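Local atomic coordinates of flagellar basal body protein (Helicobacter pylori, PDB entry 5NPY), a protein that is a flagellar hook protein and probably builds the curved joint that couples the basal body to the filament. Residues A[189-194]-A[470-475]; A[369-374]-A[402-407]. All coordinates share one frame; numbering follows the deposited sequence.

From the N terminus the chain first passes through 189-194, at the start of strand 192-198, and its partner 470-475 follows about 276 residues later, at the end of strand 465-471. Contact 1 therefore closes a very long loop. Contact 2 is nested wholly inside it: 369-374 and 402-407 belong to the consecutive strands 370-381 and 396-406 and close a loop of 27 residues. The two contacts lie in different sheets of the same region, their centres about 12 Å apart. They meet through packing of Val193 CG1 on Leu373 CD2, 4.1 Å apart, and the long strand 346-364 touches side chains of both.

Contact 1 of 2, residues A[189-194]-A[470-475]; sequences LSTKVG and SQDGKP
Asp472 and Thr191 carry most of the side-chain polar contact. The carboxylate grips Thr191 with both oxygens: OD2 takes the N-H at 2.9 Å and OD1 the hydroxyl OG1 at 2.7 Å, each oxygen using its syn lone pair, while the two side chains cross at about a right angle. The Lys192 N-H makes a further, weak bond to OD2, so that oxygen receives two consecutive backbone donors just before the strand pairing begins.

Backbone bonds take over beyond this clamp. Gly194 and Ser470 form an antiparallel hydrogen-bonded pair, with Gly194 N to Ser470 O and Ser470 N to Gly194 O both 2.9 Å. Asp472 N adds a weak bond to Lys192 O, which also receives a CA-H contact from Gln471, CA to O 3.1 Å.

Apolar packing falls on the non-hydrogen-bonded pair. Val193 and Gln471 run side by side, pointing the same way, with Val193 CG2 3.7 Å from Gln471 CG; Ile363 touches both. Beyond CG the glutamine is extended, bringing its amide to Ser190. The hydrogen bond from Ser190 OG to Gln471 OE1 is very short at 2.4 Å, its exact length doubtful. Gln471 NE2 also bonds Asp362 O, and Ser190 OG bonds Tyr364 N.

Within the chain, strand 465-471 is an outer strand of a mixed four-stranded sheet in which 192-198 lies between it and 442-447. The antiparallel pair brings together the incoming and outgoing chains of the region inserted between these two segments, consistent with the nested domains of FlgE hook proteins.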
# COMPACT_ATOMS: atom_id res chain seq x y z
N LEU A 189 -6.38 -3.76 14.13
CA LEU A 189 -6.85 -4.62 13.05
C LEU A 189 -6.75 -3.90 11.71
O LEU A 189 -7.15 -2.73 11.59
CB LEU A 189 -8.29 -5.06 13.32
CG LEU A 189 -9.02 -5.76 12.18
CD1 LEU A 189 -8.26 -7.02 11.77
CD2 LEU A 189 -10.46 -6.10 12.59
N SER A 190 -6.22 -4.60 10.71
CA SER A 190 -6.11 -4.06 9.35
C SER A 190 -7.49 -4.11 8.72
O SER A 190 -8.01 -5.20 8.46
CB SER A 190 -5.10 -4.88 8.53
OG SER A 190 -3.87 -5.12 9.23
N THR A 191 -8.10 -2.95 8.48
CA THR A 191 -9.36 -2.89 7.75
C THR A 191 -9.26 -2.18 6.42
O THR A 191 -10.27 -2.02 5.74
CB THR A 191 -10.44 -2.21 8.60
OG1 THR A 191 -10.08 -0.83 8.80
CG2 THR A 191 -10.59 -2.93 9.94
N LYS A 192 -8.06 -1.77 6.01
CA LYS A 192 -7.92 -0.90 4.85
C LYS A 192 -6.51 -1.04 4.31
O LYS A 192 -5.56 -0.68 4.99
CB LYS A 192 -8.23 0.56 5.24
CG LYS A 192 -8.30 1.54 4.08
CD LYS A 192 -8.62 2.97 4.56
CE LYS A 192 -7.37 3.72 5.01
NZ LYS A 192 -7.74 5.04 5.61
N VAL A 193 -6.37 -1.54 3.09
CA VAL A 193 -5.06 -1.74 2.48
C VAL A 193 -5.07 -1.14 1.07
O VAL A 193 -5.93 -1.49 0.25
CB VAL A 193 -4.68 -3.22 2.44
CG1 VAL A 193 -3.33 -3.43 1.74
CG2 VAL A 193 -4.68 -3.80 3.86
N GLY A 194 -4.13 -0.24 0.81
CA GLY A 194 -3.92 0.33 -0.52
C GLY A 194 -2.48 0.16 -0.98
O GLY A 194 -1.54 0.64 -0.33
N SER A 470 0.14 0.81 2.08
CA SER A 470 -0.45 1.65 3.10
C SER A 470 -1.62 0.89 3.73
O SER A 470 -2.37 0.19 3.05
CB SER A 470 -0.94 2.98 2.50
OG SER A 470 0.13 3.70 1.90
N GLN A 471 -1.77 1.04 5.04
CA GLN A 471 -2.63 0.13 5.77
C GLN A 471 -2.73 0.59 7.22
O GLN A 471 -1.75 1.07 7.79
CB GLN A 471 -2.08 -1.29 5.71
CG GLN A 471 -2.79 -2.23 6.56
CD GLN A 471 -1.94 -3.32 7.02
OE1 GLN A 471 -2.33 -4.15 7.72
NE2 GLN A 471 -0.75 -3.34 6.65
N ASP A 472 -3.91 0.42 7.81
CA ASP A 472 -4.13 0.94 9.13
C ASP A 472 -3.80 -0.05 10.23
O ASP A 472 -3.81 0.33 11.40
CB ASP A 472 -5.59 1.43 9.26
CG ASP A 472 -6.62 0.33 8.99
OD1 ASP A 472 -7.78 0.50 9.41
OD2 ASP A 472 -6.27 -0.69 8.36
N GLY A 473 -3.51 -1.31 9.90
CA GLY A 473 -3.26 -2.30 10.94
C GLY A 473 -1.86 -2.17 11.51
O GLY A 473 -0.93 -1.74 10.83
N LYS A 474 -1.71 -2.54 12.79
CA LYS A 474 -0.46 -2.37 13.55
C LYS A 474 -0.24 -3.60 14.41
O LYS A 474 -1.20 -4.17 14.94
CB LYS A 474 -0.47 -1.13 14.47
CG LYS A 474 -0.89 0.18 13.83
CD LYS A 474 0.29 0.97 13.31
CE LYS A 474 -0.15 1.93 12.20
NZ LYS A 474 -0.35 1.22 10.88
N PRO A 475 1.01 -4.03 14.57
CA PRO A 475 1.30 -5.15 15.47
C PRO A 475 1.57 -4.71 16.91
O PRO A 475 1.86 -3.54 17.20
CB PRO A 475 2.56 -5.77 14.85
CG PRO A 475 3.25 -4.61 14.18
CD PRO A 475 2.17 -3.65 13.74

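Contact 2 of 2, residues A[369-374]-A[402-407]; sequences DKYLLQ and SYIVDP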
# COMPACT_ATOMS: atom_id res chain seq x y z
N ASP A 369 -1.57 -10.44 15.34
CA ASP A 369 -0.93 -11.54 14.63
C ASP A 369 -0.87 -11.25 13.14
O ASP A 369 -1.82 -10.73 12.55
CB ASP A 369 -1.70 -12.85 14.86
CG ASP A 369 -1.38 -13.49 16.20
OD1 ASP A 369 -0.35 -14.18 16.31
OD2 ASP A 369 -2.18 -13.29 17.14
N LYS A 370 0.24 -11.64 12.54
CA LYS A 370 0.49 -11.34 11.14
C LYS A 370 -0.20 -12.36 10.25
O LYS A 370 -0.11 -13.57 10.48
CB LYS A 370 1.99 -11.29 10.86
CG LYS A 370 2.34 -10.75 9.48
CD LYS A 370 3.85 -10.86 9.23
CE LYS A 370 4.30 -12.31 9.06
NZ LYS A 370 5.78 -12.49 9.17
N TYR A 371 -0.91 -11.86 9.24
CA TYR A 371 -1.40 -12.61 8.10
C TYR A 371 -0.86 -11.95 6.84
O TYR A 371 -0.32 -10.84 6.87
CB TYR A 371 -2.94 -12.64 8.10
CG TYR A 371 -3.53 -13.51 9.18
CD1 TYR A 371 -4.01 -14.78 8.87
CD2 TYR A 371 -3.61 -13.08 10.50
CE1 TYR A 371 -4.56 -15.59 9.85
CE2 TYR A 371 -4.15 -13.89 11.49
CZ TYR A 371 -4.63 -15.15 11.15
OH TYR A 371 -5.18 -15.98 12.11
N LEU A 372 -0.97 -12.66 5.71
CA LEU A 372 -0.30 -12.25 4.48
C LEU A 372 -1.33 -12.00 3.38
O LEU A 372 -1.95 -12.95 2.88
CB LEU A 372 0.73 -13.30 4.07
CG LEU A 372 1.91 -13.56 5.01
CD1 LEU A 372 2.71 -14.76 4.48
CD2 LEU A 372 2.84 -12.34 5.20
N LEU A 373 -1.51 -10.75 2.99
CA LEU A 373 -2.47 -10.39 1.94
C LEU A 373 -1.76 -10.57 0.59
O LEU A 373 -0.90 -9.77 0.21
CB LEU A 373 -3.00 -8.98 2.16
CG LEU A 373 -3.96 -8.38 1.09
CD1 LEU A 373 -4.88 -9.41 0.57
CD2 LEU A 373 -4.79 -7.23 1.61
N GLN A 374 -2.09 -11.66 -0.11
CA GLN A 374 -1.38 -12.01 -1.33
C GLN A 374 -2.23 -11.69 -2.56
O GLN A 374 -3.47 -11.71 -2.52
CB GLN A 374 -0.96 -13.47 -1.34
CG GLN A 374 0.07 -13.76 -0.24
CD GLN A 374 0.71 -15.12 -0.33
OE1 GLN A 374 0.41 -15.92 -1.22
NE2 GLN A 374 1.62 -15.40 0.60
N SER A 402 -6.83 -12.33 -5.41
CA SER A 402 -6.36 -11.92 -4.09
C SER A 402 -6.99 -12.74 -2.96
O SER A 402 -8.18 -13.08 -3.01
CB SER A 402 -6.64 -10.43 -3.84
OG SER A 402 -6.12 -9.60 -4.86
N TYR A 403 -6.19 -13.01 -1.93
CA TYR A 403 -6.60 -13.84 -0.79
C TYR A 403 -5.62 -13.59 0.35
O TYR A 403 -4.58 -12.93 0.17
CB TYR A 403 -6.65 -15.33 -1.16
CG TYR A 403 -5.38 -15.78 -1.87
CD1 TYR A 403 -4.30 -16.29 -1.15
CD2 TYR A 403 -5.25 -15.66 -3.25
CE1 TYR A 403 -3.13 -16.68 -1.79
CE2 TYR A 403 -4.06 -16.04 -3.90
CZ TYR A 403 -3.01 -16.56 -3.14
OH TYR A 403 -1.84 -16.95 -3.74
N ILE A 404 -5.95 -14.14 1.52
CA ILE A 404 -5.18 -13.97 2.75
C ILE A 404 -4.68 -15.33 3.23
O ILE A 404 -5.48 -16.26 3.39
CB ILE A 404 -6.03 -13.30 3.85
CG1 ILE A 404 -6.45 -11.90 3.41
CG2 ILE A 404 -5.25 -13.24 5.15
CD1 ILE A 404 -7.37 -11.23 4.40
N VAL A 405 -3.38 -15.45 3.46
CA VAL A 405 -2.82 -16.72 3.89
C VAL A 405 -2.31 -16.58 5.32
O VAL A 405 -1.79 -15.54 5.71
CB VAL A 405 -1.71 -17.24 2.94
CG1 VAL A 405 -1.71 -16.49 1.63
CG2 VAL A 405 -0.33 -17.24 3.61
N ASP A 406 -2.52 -17.63 6.10
CA ASP A 406 -1.90 -17.73 7.40
C ASP A 406 -0.43 -18.09 7.21
O ASP A 406 -0.13 -19.17 6.69
CB ASP A 406 -2.61 -18.78 8.24
CG ASP A 406 -2.01 -18.95 9.63
OD1 ASP A 406 -1.23 -18.09 10.08
OD2 ASP A 406 -2.36 -19.94 10.30
N PRO A 407 0.52 -17.22 7.59
CA PRO A 407 1.93 -17.59 7.45
C PRO A 407 2.31 -18.78 8.29
O PRO A 407 3.32 -19.44 8.00
CB PRO A 407 2.67 -16.32 7.92
CG PRO A 407 1.74 -15.68 8.89
CD PRO A 407 0.34 -15.98 8.37
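Gln374 packs alongside both Val405 and Tyr403 of the neighbouring strand, on the face they share with Leu372. Its side chain meets Val405 at about a right angle, CD 3.4 Å from Val405 CG1; the valine torsion is nearly eclipsed (chi1 -14°), so the exact methyl position is doubtful. Toward Tyr403 the approach is oblique, amide and ring planes 57° apart, with Gln374 CB 3.9 Å from Tyr403 CE1. Gln374 O lies over one face of that ring, whose OH bonds Glu376.

Farther along the same face, Leu372 slants across Val405 and Pro407. Its CD1 reaches Pro407 CB at 3.8 Å and Val405 CG2 at 4.0 Å.

On the other face Leu373 CD1 lies 4.1 Å from Ile404 CG1, while Tyr371 CB rests 3.8 Å from Ile404 CG2. Phe439 and Leu437 of strand 435-439 cover this side, Phe439 stacking edge-to-face on Tyr371, whose OH bonds Lys440.

Four backbone bonds fix the register, two at the pair Leu372-Val405 and two at Gln374-Tyr403, among them Gln374 N to Tyr403 O at 2.8 Å. Strands 346-364, 370-381, 396-406 and 411-423, each antiparallel to the next, form a beta meander, of which this contact is the middle pairing.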